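Local structure of 3'-5'-exonuclease (Saccharomyces cerevisiae, 3E2V) at residues G18-D23 / L56-S61; P24-I29 / D303-E308; K42-A47 / S79-Y84; F333-K338 / M352-N357. The protein probably cuts double-stranded DNA as a magnesium-dependent TatD-type nuclease, with both endonuclease and 3'-to-5' exonuclease activity. All coordinates share one frame; numbering follows the deposited sequence. Where two conformers were deposited one is given.

Overall arrangement
From the N terminus, the chain first runs through G18-D23, which contact 1 pairs with the end of strand 52-57, closing a loop that includes helix 40-49. P24-I29 follows at once, yet its partner D303-E308 lies beyond the last strand of the eight-stranded barrel sheet, so contact 2 spans most of the fold and crosses contact 1. Contact 3 joins helix 40-49 to the start of strand 82-87; it also crosses contact 1 and nests inside the loop of contact 2. Contact 4 comes later, a short closure between strands 334-336 and 351-353. Its N357 hydrogen-bonds to P305 and W306 of contact 2, while F333 packs on R46 of contact 3.

Contact 1 (G18-D23 / L56-S61); sequences GLNLTD and LVTGSS
N20 and T58 meet through their polar ends: in one of two deposited conformers, T58 OG1 donates to OD1 of N20 across 2.6 Å. The donor stands above the amide plane, 42° out of it, and OG1 is put there by a chi1 of 51°, between the backbone N and the carbonyl carbon of T58. With OD1 taken by the hydroxyl, the amide of N20 is turned so that ND2 gives its hydrogens to A304 O and to OD1 of D303, a magnesium ligand; N20 is thus a second-shell residue of the metal site. Behind this pair the backbones run parallel. L19 N donates to L56 O at 3.0 Å and T58 N returns to L19 O at 3.1 Å, a short parallel bridge of L19 with V57 at the C-terminal end of strand 52-57, where TIM-barrel hydrolases carry their active site. The CA of V57 also points its hydrogen at L19 O. Past the bridge G18-D23 folds into a type I turn from N20 to D23, and L21 CB lies 3.9 Å from V57 CG1. A water donates to both T22 OG1 and T58 O, while E64 on helix 62-75 also hydrogen-bonds the T22 hydroxyl.

Contact 2 (P24-I29 / D303-E308); sequences PMFHGI and DAPWCE. With MG (magnesium ion), chain E.
M25 and F26 pack on P305 and its neighbours without a hydrogen bond across the contact. The methyl CE of M25 touches P305 CG at 3.7 Å and lies 3.5 Å from W306 CH2, the two side chains crossing at about a right angle. On the indole, P305 CG sits over the centre of one face, 3.9 Å above the plane. The phenyl of F26 brings CE2 to 3.7 Å from P305 CD, while A304 CB and A304 O lie at the ring's edge, near its plane. An alanine in place of F26 takes away the ring and would probably leave a gap beside P305 and A304. A cis peptide precedes P305 in this loop, which follows strand 298-300, the last of the TIM-barrel sheet, and carries a metal ligand of this TatD-type hydrolase. Among the polar interactions, P24 O takes the N-H of H27 and of I29 from opposite faces of its plane, and W306 N donates to D303 O at 2.9 Å. The metal bonds lie beyond the packing: D303 OD1 binds magnesium at 2.2 Å, and H253 and four waters are its other ligands. OD2 receives a hydrogen bond of 2.8 Å from one of these waters.

Contact 3 (K42-A47 / S79-Y84); sequences KLLERA and SPLKLY
Helix 40-49 packs here on the entry to strand 82-87, part of the alpha-helical layer around the TIM-barrel sheet, and L44 is the side chain that fills the joint. Its two methyls part company: CD1 lies 3.5 Å from S79 OG and also faces L83 CD1, whereas CD2 meets L81 CD2 at 4.0 Å. L44 and L83 reach toward each other tip to tip; L81 crosses L44 obliquely. A chi1 of -66° sets L44 CG anti to its carbonyl carbon, on the way to these partners. An alanine at L44 takes away the methyl that lies against S79 and would probably leave a gap in front of L81 and L83, on the helix side. Three residues further along the helix, A47 CB comes to 3.8 Å from L81 CD1, and the ring of P80 rides over the backbone of L44, its CG 3.7 Å from L44 O. The serine hydroxyl is turned to its own segment: S79 OG donates 2.7 Å to L81 O, in the carbonyl plane on a lone pair. Around the contact, V52 touches both A47 and L81, A48 adds to the packing on P80 and L81, and backbone bonds from K82 and Y84 join their strand to strand 52-57.

Contact 4 (F333-K338 / M352-N357); sequences FKSVKK and MVKGRN. With GOL (glycerol), chain D.
K354 reaches across to S335, V336 and K337, starting with CB, which lies 3.8 Å from S335 OG. Next, CG comes close to the same hydroxyl, at 3.2 Å, and CD passes K337 N and the carbonyl carbon of V336. CE lies near S335 O, and a bend at chi4 (-63°) then brings NZ to the same oxygen in a weak hydrogen bond of 3.0 Å. The amine is also near K334 NZ, a like charge. Beneath it, strands 334-336 and 351-353 form a two-stranded parallel sheet, separate from the barrel sheet: M352 N donates to K334 O, V336 N to M352 O, and K354 N to V336 O at 2.8 Å. The chain then leaves the strand through a type II turn from V353 to R356. On the side of S335 and M352, the sulfur SD of M352 stands at the edge of the F333 ring, 5.5 Å from its centroid, a Met-aromatic contact. There a glycerol, probably from the crystallisation liquor, donates through O2 to V353 O at 2.7 Å and accepts from G355 N through O1. On V353's side, CG1 packs on K338 CB at 3.9 Å, and a water links K338 N to K354 O.

Contact 1 (G18-D23 / L56-S61)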
loop_
_atom_site.group_PDB
_atom_site.type_symbol
_atom_site.label_atom_id
_atom_site.label_comp_id
_atom_site.label_asym_id
_atom_site.label_seq_id
_atom_site.Cartn_x
_atom_site.Cartn_y
_atom_site.Cartn_z
ATOM N N GLY A 18 2.724 -1.763 -3.917
ATOM C CA GLY A 18 1.323 -2.028 -3.607
ATOM C C GLY A 18 0.828 -3.345 -4.149
ATOM O O GLY A 18 -0.025 -3.381 -5.044
ATOM N N LEU A 19 1.342 -4.438 -3.608
ATOM C CA LEU A 19 0.909 -5.736 -4.051
ATOM C C LEU A 19 0.005 -6.390 -2.994
ATOM O O LEU A 19 0.456 -6.727 -1.895
ATOM C CB LEU A 19 2.135 -6.605 -4.358
ATOM C CG LEU A 19 1.873 -8.066 -4.758
ATOM C CD1 LEU A 19 0.882 -8.154 -5.911
ATOM C CD2 LEU A 19 3.161 -8.736 -5.163
ATOM N N ASN A 20 -1.278 -6.563 -3.313
ATOM C CA ASN A 20 -2.193 -7.160 -2.329
ATOM C C ASN A 20 -2.201 -8.670 -2.479
ATOM O O ASN A 20 -3.201 -9.268 -2.892
ATOM C CB ASN A 20 -3.595 -6.600 -2.530
ATOM C CG ASN A 20 -3.637 -5.106 -2.383
ATOM O OD1 ASN A 20 -3.598 -4.580 -1.270
ATOM N ND2 ASN A 20 -3.734 -4.400 -3.528
ATOM N N LEU A 21 -1.061 -9.285 -2.182
ATOM C CA LEU A 21 -0.858 -10.698 -2.492
ATOM C C LEU A 21 -1.744 -11.649 -1.704
ATOM O O LEU A 21 -1.997 -12.771 -2.158
ATOM C CB LEU A 21 0.614 -11.046 -2.313
ATOM C CG LEU A 21 1.025 -12.342 -3.019
ATOM C CD1 LEU A 21 0.912 -12.233 -4.545
ATOM C CD2 LEU A 21 2.440 -12.728 -2.611
ATOM N N THR A 22 -2.239 -11.214 -0.552
ATOM C CA THR A 22 -3.194 -12.040 0.190
ATOM C C THR A 22 -4.612 -12.020 -0.382
ATOM O O THR A 22 -5.483 -12.727 0.142
ATOM C CB THR A 22 -3.299 -11.611 1.656
ATOM O OG1 THR A 22 -3.863 -10.287 1.732
ATOM C CG2 THR A 22 -1.940 -11.640 2.325
ATOM N N ASP A 23 -4.876 -11.211 -1.416
ATOM C CA ASP A 23 -6.233 -11.112 -1.917
ATOM C C ASP A 23 -6.751 -12.467 -2.392
ATOM O O ASP A 23 -6.009 -13.211 -3.025
ATOM C CB ASP A 23 -6.333 -10.106 -3.047
ATOM C CG ASP A 23 -7.768 -9.816 -3.380
ATOM O OD1 ASP A 23 -8.353 -8.926 -2.741
ATOM O OD2 ASP A 23 -8.326 -10.534 -4.222
ATOM N N LEU A 56 6.182 -4.923 -2.217
ATOM C CA LEU A 56 5.737 -4.764 -0.850
ATOM C C LEU A 56 4.313 -5.304 -0.749
ATOM O O LEU A 56 3.401 -4.796 -1.427
ATOM C CB LEU A 56 5.789 -3.276 -0.467
ATOM C CG LEU A 56 5.431 -2.926 0.981
ATOM C CD1 LEU A 56 6.509 -3.443 1.942
ATOM C CD2 LEU A 56 5.320 -1.405 1.110
ATOM N N VAL A 57 4.134 -6.333 0.081
ATOM C CA VAL A 57 2.832 -6.974 0.280
ATOM C C VAL A 57 2.084 -6.231 1.379
ATOM O O VAL A 57 2.605 -6.049 2.460
ATOM C CB VAL A 57 3.016 -8.471 0.645
ATOM C CG1 VAL A 57 1.686 -9.166 0.949
ATOM C CG2 VAL A 57 3.729 -9.195 -0.491
ATOM N N THR A 58 0.879 -5.765 1.062
ATOM C CA THR A 58 0.111 -4.960 2.006
ATOM C C THR A 58 -0.598 -5.786 3.064
ATOM O O THR A 58 -1.175 -6.849 2.779
ATOM C CB THR A 58 -0.989 -4.183 1.309
ATOM O OG1 THR A 58 -1.739 -5.092 0.505
ATOM C CG2 THR A 58 -0.419 -3.102 0.441
ATOM N N GLY A 59 -0.546 -5.288 4.301
ATOM C CA GLY A 59 -1.338 -5.821 5.422
ATOM C C GLY A 59 -2.351 -4.757 5.825
ATOM O O GLY A 59 -1.995 -3.565 5.886
ATOM N N SER A 60 -3.600 -5.149 6.084
ATOM C CA SER A 60 -4.677 -4.171 6.364
ATOM C C SER A 60 -5.422 -4.362 7.691
ATOM O O SER A 60 -6.336 -3.602 8.019
ATOM C CB SER A 60 -5.680 -4.141 5.208
ATOM O OG SER A 60 -6.352 -5.395 5.104
ATOM N N SER A 61 -5.059 -5.407 8.427
ATOM C CA SER A 61 -5.595 -5.650 9.769
ATOM C C SER A 61 -4.583 -6.496 10.524
ATOM O O SER A 61 -3.557 -6.912 9.955
ATOM C CB SER A 61 -6.951 -6.349 9.699
ATOM O OG SER A 61 -6.788 -7.670 9.208
HETATM O O HOH W 1 -2.276 -8.369 0.717
#

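Contact 2 (P24-I29 / D303-E308)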
loop_
_atom_site.group_PDB
_atom_site.type_symbol
_atom_site.label_atom_id
_atom_site.label_comp_id
_atom_site.label_asym_id
_atom_site.label_seq_id
_atom_site.Cartn_x
_atom_site.Cartn_y
_atom_site.Cartn_z
ATOM N N PRO A 24 -8.012 -12.811 -2.057
ATOM C CA PRO A 24 -8.527 -14.105 -2.508
ATOM C C PRO A 24 -8.417 -14.418 -4.000
ATOM O O PRO A 24 -8.286 -15.591 -4.350
ATOM C CB PRO A 24 -9.982 -14.080 -2.036
ATOM C CG PRO A 24 -9.906 -13.246 -0.785
ATOM C CD PRO A 24 -8.990 -12.120 -1.198
ATOM N N MET A 25 -8.415 -13.408 -4.866
ATOM C CA MET A 25 -8.306 -13.675 -6.315
ATOM C C MET A 25 -6.976 -14.372 -6.661
ATOM O O MET A 25 -6.912 -15.216 -7.558
ATOM C CB MET A 25 -8.450 -12.385 -7.141
ATOM C CG MET A 25 -9.866 -11.842 -7.218
ATOM S SD MET A 25 -10.048 -10.493 -8.484
ATOM C CE MET A 25 -10.263 -9.129 -7.386
ATOM N N PHE A 26 -5.917 -14.027 -5.924
ATOM C CA PHE A 26 -4.612 -14.651 -6.137
ATOM C C PHE A 26 -4.552 -16.086 -5.612
ATOM O O PHE A 26 -3.606 -16.839 -5.888
ATOM C CB PHE A 26 -3.490 -13.795 -5.541
ATOM C CG PHE A 26 -3.326 -12.469 -6.229
ATOM C CD1 PHE A 26 -3.379 -12.385 -7.616
ATOM C CD2 PHE A 26 -3.110 -11.298 -5.488
ATOM C CE1 PHE A 26 -3.225 -11.148 -8.263
ATOM C CE2 PHE A 26 -2.934 -10.068 -6.114
ATOM C CZ PHE A 26 -2.996 -9.991 -7.507
ATOM N N HIS A 27 -5.587 -16.452 -4.859
ATOM C CA HIS A 27 -5.733 -17.794 -4.329
ATOM C C HIS A 27 -6.840 -18.565 -5.078
ATOM O O HIS A 27 -7.255 -19.651 -4.661
ATOM C CB HIS A 27 -5.915 -17.702 -2.814
ATOM C CG HIS A 27 -4.773 -16.983 -2.155
ATOM N ND1 HIS A 27 -3.741 -17.643 -1.523
ATOM C CD2 HIS A 27 -4.450 -15.668 -2.132
ATOM C CE1 HIS A 27 -2.852 -16.761 -1.099
ATOM N NE2 HIS A 27 -3.255 -15.554 -1.461
ATOM N N GLY A 28 -7.274 -18.015 -6.210
ATOM C CA GLY A 28 -8.225 -18.687 -7.085
ATOM C C GLY A 28 -9.684 -18.479 -6.719
ATOM O O GLY A 28 -10.563 -19.138 -7.296
ATOM N N ILE A 29 -9.956 -17.546 -5.817
ATOM C CA ILE A 29 -11.295 -17.309 -5.295
ATOM C C ILE A 29 -11.858 -15.978 -5.810
ATOM O O ILE A 29 -11.207 -14.935 -5.707
ATOM C CB ILE A 29 -11.262 -17.358 -3.762
ATOM C CG1 ILE A 29 -10.881 -18.762 -3.288
ATOM C CG2 ILE A 29 -12.619 -16.958 -3.177
ATOM C CD1 ILE A 29 -10.449 -18.795 -1.840
ATOM N N ASP A 303 -1.307 -1.954 -7.200
ATOM C CA ASP A 303 -2.505 -2.250 -6.382
ATOM C C ASP A 303 -3.164 -3.560 -6.810
ATOM O O ASP A 303 -4.343 -3.794 -6.495
ATOM C CB ASP A 303 -3.514 -1.084 -6.373
ATOM C CG ASP A 303 -4.339 -1.053 -5.107
ATOM O OD1 ASP A 303 -3.775 -1.341 -4.021
ATOM O OD2 ASP A 303 -5.550 -0.735 -5.194
ATOM N N ALA A 304 -2.397 -4.420 -7.486
ATOM C CA ALA A 304 -2.962 -5.704 -7.951
ATOM C C ALA A 304 -3.637 -6.428 -6.763
ATOM O O ALA A 304 -3.101 -6.440 -5.645
ATOM C CB ALA A 304 -1.894 -6.541 -8.551
ATOM N N PRO A 305 -4.810 -7.032 -6.974
ATOM C CA PRO A 305 -5.478 -7.295 -8.249
ATOM C C PRO A 305 -6.349 -6.165 -8.791
ATOM O O PRO A 305 -7.033 -6.366 -9.801
ATOM C CB PRO A 305 -6.370 -8.486 -7.908
ATOM C CG PRO A 305 -6.836 -8.160 -6.512
ATOM C CD PRO A 305 -5.587 -7.566 -5.828
ATOM N N TRP A 306 -6.356 -5.021 -8.114
ATOM C CA TRP A 306 -7.153 -3.856 -8.499
ATOM C C TRP A 306 -6.402 -2.969 -9.479
ATOM O O TRP A 306 -5.231 -3.214 -9.794
ATOM C CB TRP A 306 -7.482 -3.041 -7.241
ATOM C CG TRP A 306 -7.912 -3.921 -6.101
ATOM C CD1 TRP A 306 -7.246 -4.134 -4.919
ATOM C CD2 TRP A 306 -9.090 -4.725 -6.049
ATOM N NE1 TRP A 306 -7.947 -5.016 -4.136
ATOM C CE2 TRP A 306 -9.083 -5.398 -4.802
ATOM C CE3 TRP A 306 -10.160 -4.939 -6.933
ATOM C CZ2 TRP A 306 -10.105 -6.280 -4.419
ATOM C CZ3 TRP A 306 -11.181 -5.814 -6.548
ATOM C CH2 TRP A 306 -11.142 -6.471 -5.300
ATOM N N CYS A 307 -7.107 -1.959 -9.992
ATOM C CA CYS A 307 -6.487 -0.864 -10.745
ATOM C C CYS A 307 -5.894 -1.244 -12.098
ATOM O O CYS A 307 -4.911 -0.641 -12.556
ATOM C CB CYS A 307 -5.473 -0.118 -9.874
ATOM S SG CYS A 307 -6.217 0.625 -8.383
ATOM N N GLU A 308 -6.525 -2.215 -12.763
ATOM C CA GLU A 308 -6.168 -2.523 -14.159
ATOM C C GLU A 308 -6.291 -1.252 -14.994
ATOM O O GLU A 308 -7.256 -0.514 -14.857
ATOM C CB GLU A 308 -7.103 -3.598 -14.716
ATOM C CG GLU A 308 -6.745 -4.078 -16.106
ATOM C CD GLU A 308 -7.779 -5.033 -16.698
ATOM O OE1 GLU A 308 -8.847 -5.261 -16.068
ATOM O OE2 GLU A 308 -7.536 -5.539 -17.823
HETATM MG MG MG E . -4.508 -0.433 -2.098
HETATM O O HOH W 2 -6.049 -1.799 -2.171
HETATM O O HOH W 3 -5.770 0.893 -2.930
HETATM O O HOH W 4 -3.509 -1.850 -0.990
HETATM O O HOH W 5 -5.570 0.652 -0.015
#

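Contact 3 (K42-A47 / S79-Y84)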
loop_
_atom_site.group_PDB
_atom_site.type_symbol
_atom_site.label_atom_id
_atom_site.label_comp_id
_atom_site.label_asym_id
_atom_site.label_seq_id
_atom_site.Cartn_x
_atom_site.Cartn_y
_atom_site.Cartn_z
ATOM N N LYS A 42 3.304 -18.699 -9.923
ATOM C CA LYS A 42 3.360 -18.346 -11.357
ATOM C C LYS A 42 3.166 -16.843 -11.600
ATOM O O LYS A 42 3.801 -16.252 -12.489
ATOM C CB LYS A 42 2.349 -19.156 -12.181
ATOM C CG LYS A 42 2.832 -20.573 -12.434
ATOM C CD LYS A 42 1.738 -21.405 -13.064
ATOM C CE LYS A 42 2.110 -22.881 -13.096
ATOM N NZ LYS A 42 2.785 -23.236 -14.366
ATOM N N LEU A 43 2.308 -16.231 -10.793
ATOM C CA LEU A 43 2.139 -14.799 -10.810
ATOM C C LEU A 43 3.474 -14.092 -10.566
ATOM O O LEU A 43 3.803 -13.108 -11.244
ATOM C CB LEU A 43 1.134 -14.385 -9.735
ATOM C CG LEU A 43 0.885 -12.892 -9.609
ATOM C CD1 LEU A 43 -0.590 -12.588 -9.662
ATOM C CD2 LEU A 43 1.562 -12.337 -8.369
ATOM N N LEU A 44 4.229 -14.577 -9.588
ATOM C CA LEU A 44 5.515 -13.966 -9.271
ATOM C C LEU A 44 6.527 -14.209 -10.383
ATOM O O LEU A 44 7.334 -13.325 -10.671
ATOM C CB LEU A 44 6.015 -14.440 -7.900
ATOM C CG LEU A 44 5.147 -13.973 -6.715
ATOM C CD1 LEU A 44 5.451 -14.765 -5.439
ATOM C CD2 LEU A 44 5.258 -12.458 -6.447
ATOM N N GLU A 45 6.468 -15.379 -11.006
ATOM C CA GLU A 45 7.294 -15.673 -12.183
ATOM C C GLU A 45 6.993 -14.719 -13.343
ATOM O O GLU A 45 7.918 -14.228 -14.012
ATOM C CB GLU A 45 7.137 -17.149 -12.592
ATOM C CG GLU A 45 7.691 -18.092 -11.528
ATOM C CD GLU A 45 7.403 -19.574 -11.760
ATOM O OE1 GLU A 45 6.630 -19.924 -12.675
ATOM O OE2 GLU A 45 7.977 -20.388 -11.001
ATOM N N ARG A 46 5.713 -14.430 -13.583
ATOM C CA ARG A 46 5.320 -13.462 -14.618
ATOM C C ARG A 46 5.890 -12.079 -14.301
ATOM O O ARG A 46 6.415 -11.393 -15.189
ATOM C CB ARG A 46 3.803 -13.368 -14.772
ATOM C CG ARG A 46 3.186 -14.600 -15.402
ATOM C CD ARG A 46 1.737 -14.384 -15.718
ATOM N NE ARG A 46 0.832 -14.362 -14.555
ATOM C CZ ARG A 46 0.346 -15.450 -13.963
ATOM N NH1 ARG A 46 0.746 -16.671 -14.337
ATOM N NH2 ARG A 46 -0.507 -15.316 -12.952
ATOM N N ALA A 47 5.784 -11.666 -13.037
ATOM C CA ALA A 47 6.308 -10.364 -12.644
ATOM C C ALA A 47 7.829 -10.271 -12.854
ATOM O O ALA A 47 8.338 -9.272 -13.361
ATOM C CB ALA A 47 5.923 -10.063 -11.182
ATOM N N SER A 79 9.772 -17.664 -4.578
ATOM C CA SER A 79 9.506 -16.404 -5.268
ATOM C C SER A 79 10.768 -15.856 -5.914
ATOM O O SER A 79 11.771 -15.661 -5.233
ATOM C CB SER A 79 8.973 -15.367 -4.282
ATOM O OG SER A 79 8.834 -14.101 -4.928
ATOM N N PRO A 80 10.714 -15.593 -7.233
ATOM C CA PRO A 80 11.834 -14.896 -7.861
ATOM C C PRO A 80 11.841 -13.384 -7.574
ATOM O O PRO A 80 12.789 -12.698 -7.963
ATOM C CB PRO A 80 11.615 -15.179 -9.350
ATOM C CG PRO A 80 10.157 -15.338 -9.491
ATOM C CD PRO A 80 9.661 -15.943 -8.205
ATOM N N LEU A 81 10.787 -12.873 -6.929
ATOM C CA LEU A 81 10.786 -11.496 -6.410
ATOM C C LEU A 81 11.187 -11.502 -4.953
ATOM O O LEU A 81 10.833 -12.424 -4.208
ATOM C CB LEU A 81 9.393 -10.860 -6.499
ATOM C CG LEU A 81 8.980 -10.133 -7.776
ATOM C CD1 LEU A 81 8.913 -11.053 -8.979
ATOM C CD2 LEU A 81 7.636 -9.461 -7.554
ATOM N N LYS A 82 11.919 -10.479 -4.530
ATOM C CA LYS A 82 12.132 -10.282 -3.112
ATOM C C LYS A 82 10.876 -9.610 -2.561
ATOM O O LYS A 82 10.503 -8.514 -3.003
ATOM C CB LYS A 82 13.375 -9.435 -2.838
ATOM C CG LYS A 82 13.661 -9.214 -1.364
ATOM C CD LYS A 82 13.988 -10.515 -0.626
ATOM C CE LYS A 82 14.096 -10.295 0.873
ATOM N NZ LYS A 82 13.825 -11.551 1.637
ATOM N N LEU A 83 10.217 -10.286 -1.621
ATOM C CA LEU A 83 8.988 -9.773 -1.039
ATOM C C LEU A 83 9.205 -9.245 0.357
ATOM O O LEU A 83 9.806 -9.903 1.219
ATOM C CB LEU A 83 7.926 -10.857 -1.005
ATOM C CG LEU A 83 7.500 -11.423 -2.362
ATOM C CD1 LEU A 83 6.518 -12.561 -2.174
ATOM C CD2 LEU A 83 6.887 -10.358 -3.241
ATOM N N TYR A 84 8.698 -8.033 0.556
ATOM C CA TYR A 84 8.589 -7.424 1.870
ATOM C C TYR A 84 7.121 -7.241 2.206
ATOM O O TYR A 84 6.270 -7.459 1.362
ATOM C CB TYR A 84 9.354 -6.098 1.909
ATOM C CG TYR A 84 10.806 -6.276 1.530
ATOM C CD1 TYR A 84 11.662 -7.005 2.345
ATOM C CD2 TYR A 84 11.305 -5.743 0.356
ATOM C CE1 TYR A 84 12.997 -7.190 2.005
ATOM C CE2 TYR A 84 12.642 -5.927 -0.003
ATOM C CZ TYR A 84 13.478 -6.648 0.822
ATOM O OH TYR A 84 14.801 -6.819 0.455
#

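Contact 4 (F333-K338 / M352-N357)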
loop_
_atom_site.group_PDB
_atom_site.type_symbol
_atom_site.label_atom_id
_atom_site.label_comp_id
_atom_site.label_asym_id
_atom_site.label_seq_id
_atom_site.Cartn_x
_atom_site.Cartn_y
_atom_site.Cartn_z
ATOM N N PHE A 333 0.944 -11.407 -21.078
ATOM C CA PHE A 333 0.823 -12.861 -21.223
ATOM C C PHE A 333 -0.621 -13.086 -21.644
ATOM O O PHE A 333 -1.458 -12.209 -21.451
ATOM C CB PHE A 333 1.070 -13.553 -19.873
ATOM C CG PHE A 333 2.465 -13.363 -19.344
ATOM C CD1 PHE A 333 3.467 -14.262 -19.673
ATOM C CD2 PHE A 333 2.783 -12.269 -18.542
ATOM C CE1 PHE A 333 4.763 -14.086 -19.210
ATOM C CE2 PHE A 333 4.081 -12.083 -18.067
ATOM C CZ PHE A 333 5.073 -12.986 -18.411
ATOM N N LYS A 334 -0.925 -14.256 -22.210
ATOM C CA LYS A 334 -2.299 -14.545 -22.619
ATOM C C LYS A 334 -3.191 -14.473 -21.387
ATOM O O LYS A 334 -2.799 -14.957 -20.331
ATOM C CB LYS A 334 -2.411 -15.950 -23.222
ATOM C CG LYS A 334 -3.815 -16.305 -23.746
ATOM C CD LYS A 334 -4.257 -15.353 -24.843
ATOM C CE LYS A 334 -5.723 -15.506 -25.230
ATOM N NZ LYS A 334 -6.141 -14.319 -26.049
ATOM N N SER A 335 -4.373 -13.880 -21.538
ATOM C CA SER A 335 -5.329 -13.662 -20.451
ATOM C C SER A 335 -6.588 -14.455 -20.768
ATOM O O SER A 335 -7.129 -14.342 -21.868
ATOM C CB SER A 335 -5.650 -12.170 -20.363
ATOM O OG SER A 335 -6.483 -11.841 -19.268
ATOM N N VAL A 336 -7.034 -15.284 -19.824
ATOM C CA VAL A 336 -8.240 -16.110 -20.011
ATOM C C VAL A 336 -9.261 -15.823 -18.919
ATOM O O VAL A 336 -8.924 -15.276 -17.859
ATOM C CB VAL A 336 -7.909 -17.621 -20.000
ATOM C CG1 VAL A 336 -7.050 -18.019 -21.205
ATOM C CG2 VAL A 336 -7.227 -18.040 -18.693
ATOM N N LYS A 337 -10.517 -16.207 -19.147
ATOM C CA LYS A 337 -11.543 -16.034 -18.117
ATOM C C LYS A 337 -11.201 -16.922 -16.910
ATOM O O LYS A 337 -10.515 -17.941 -17.050
ATOM C CB LYS A 337 -12.942 -16.374 -18.654
ATOM C CG LYS A 337 -13.381 -15.543 -19.874
ATOM C CD LYS A 337 -14.694 -16.070 -20.502
ATOM C CE LYS A 337 -14.575 -17.529 -21.017
ATOM N NZ LYS A 337 -14.049 -17.742 -22.425
ATOM N N LYS A 338 -11.661 -16.525 -15.727
ATOM C CA LYS A 338 -11.307 -17.251 -14.496
ATOM C C LYS A 338 -11.646 -18.755 -14.531
ATOM O O LYS A 338 -10.939 -19.557 -13.933
ATOM C CB LYS A 338 -11.936 -16.578 -13.269
ATOM C CG LYS A 338 -13.457 -16.455 -13.360
ATOM C CD LYS A 338 -14.032 -15.760 -12.143
ATOM C CE LYS A 338 -15.546 -15.599 -12.257
ATOM N NZ LYS A 338 -15.937 -14.582 -13.255
ATOM N N MET A 352 -2.646 -15.223 -17.526
ATOM C CA MET A 352 -3.310 -14.275 -16.623
ATOM C C MET A 352 -4.815 -14.507 -16.647
ATOM O O MET A 352 -5.328 -15.242 -17.505
ATOM C CB MET A 352 -3.023 -12.817 -17.029
ATOM C CG MET A 352 -1.525 -12.501 -17.157
ATOM S SD MET A 352 -1.061 -10.818 -17.747
ATOM C CE MET A 352 -1.432 -9.846 -16.281
ATOM N N VAL A 353 -5.502 -13.895 -15.685
ATOM C CA VAL A 353 -6.954 -13.993 -15.590
ATOM C C VAL A 353 -7.564 -12.645 -15.953
ATOM O O VAL A 353 -7.196 -11.616 -15.377
ATOM C CB VAL A 353 -7.385 -14.417 -14.168
ATOM C CG1 VAL A 353 -8.912 -14.320 -14.040
ATOM C CG2 VAL A 353 -6.860 -15.819 -13.842
ATOM N N LYS A 354 -8.480 -12.642 -16.924
ATOM C CA LYS A 354 -9.130 -11.405 -17.369
ATOM C C LYS A 354 -9.774 -10.705 -16.178
ATOM O O LYS A 354 -10.486 -11.339 -15.394
ATOM C CB LYS A 354 -10.178 -11.689 -18.457
ATOM C CG LYS A 354 -9.583 -12.298 -19.723
ATOM C CD LYS A 354 -10.634 -12.518 -20.800
ATOM C CE LYS A 354 -10.016 -13.096 -22.077
ATOM N NZ LYS A 354 -9.021 -12.178 -22.725
ATOM N N GLY A 355 -9.496 -9.411 -16.032
ATOM C CA GLY A 355 -10.057 -8.621 -14.945
ATOM C C GLY A 355 -9.258 -8.618 -13.654
ATOM O O GLY A 355 -9.566 -7.839 -12.758
ATOM N N ARG A 356 -8.241 -9.468 -13.561
ATOM C CA ARG A 356 -7.423 -9.566 -12.349
ATOM C C ARG A 356 -6.061 -8.949 -12.645
ATOM O O ARG A 356 -5.247 -9.516 -13.393
ATOM C CB ARG A 356 -7.260 -11.026 -11.894
ATOM C CG ARG A 356 -6.485 -11.195 -10.582
ATOM C CD ARG A 356 -6.271 -12.663 -10.250
ATOM N NE ARG A 356 -5.216 -13.251 -11.083
ATOM C CZ ARG A 356 -4.645 -14.443 -10.890
ATOM N NH1 ARG A 356 -5.010 -15.237 -9.880
ATOM N NH2 ARG A 356 -3.683 -14.848 -11.727
ATOM N N ASN A 357 -5.804 -7.781 -12.057
ATOM C CA ASN A 357 -4.521 -7.124 -12.301
ATOM C C ASN A 357 -3.375 -7.872 -11.616
ATOM O O ASN A 357 -3.601 -8.649 -10.682
ATOM C CB ASN A 357 -4.590 -5.655 -11.874
ATOM C CG ASN A 357 -3.492 -4.820 -12.487
ATOM O OD1 ASN A 357 -2.869 -5.208 -13.486
ATOM N ND2 ASN A 357 -3.229 -3.671 -11.874
HETATM C C1 GOL D . -6.300 -8.100 -16.507
HETATM O O1 GOL D . -7.264 -8.179 -17.546
HETATM C C2 GOL D . -5.085 -8.976 -16.783
HETATM O O2 GOL D . -5.478 -10.316 -16.922
HETATM C C3 GOL D . -4.386 -8.552 -18.077
HETATM O O3 GOL D . -3.439 -7.533 -17.815
HETATM O O HOH W 6 -12.228 -13.698 -15.607
#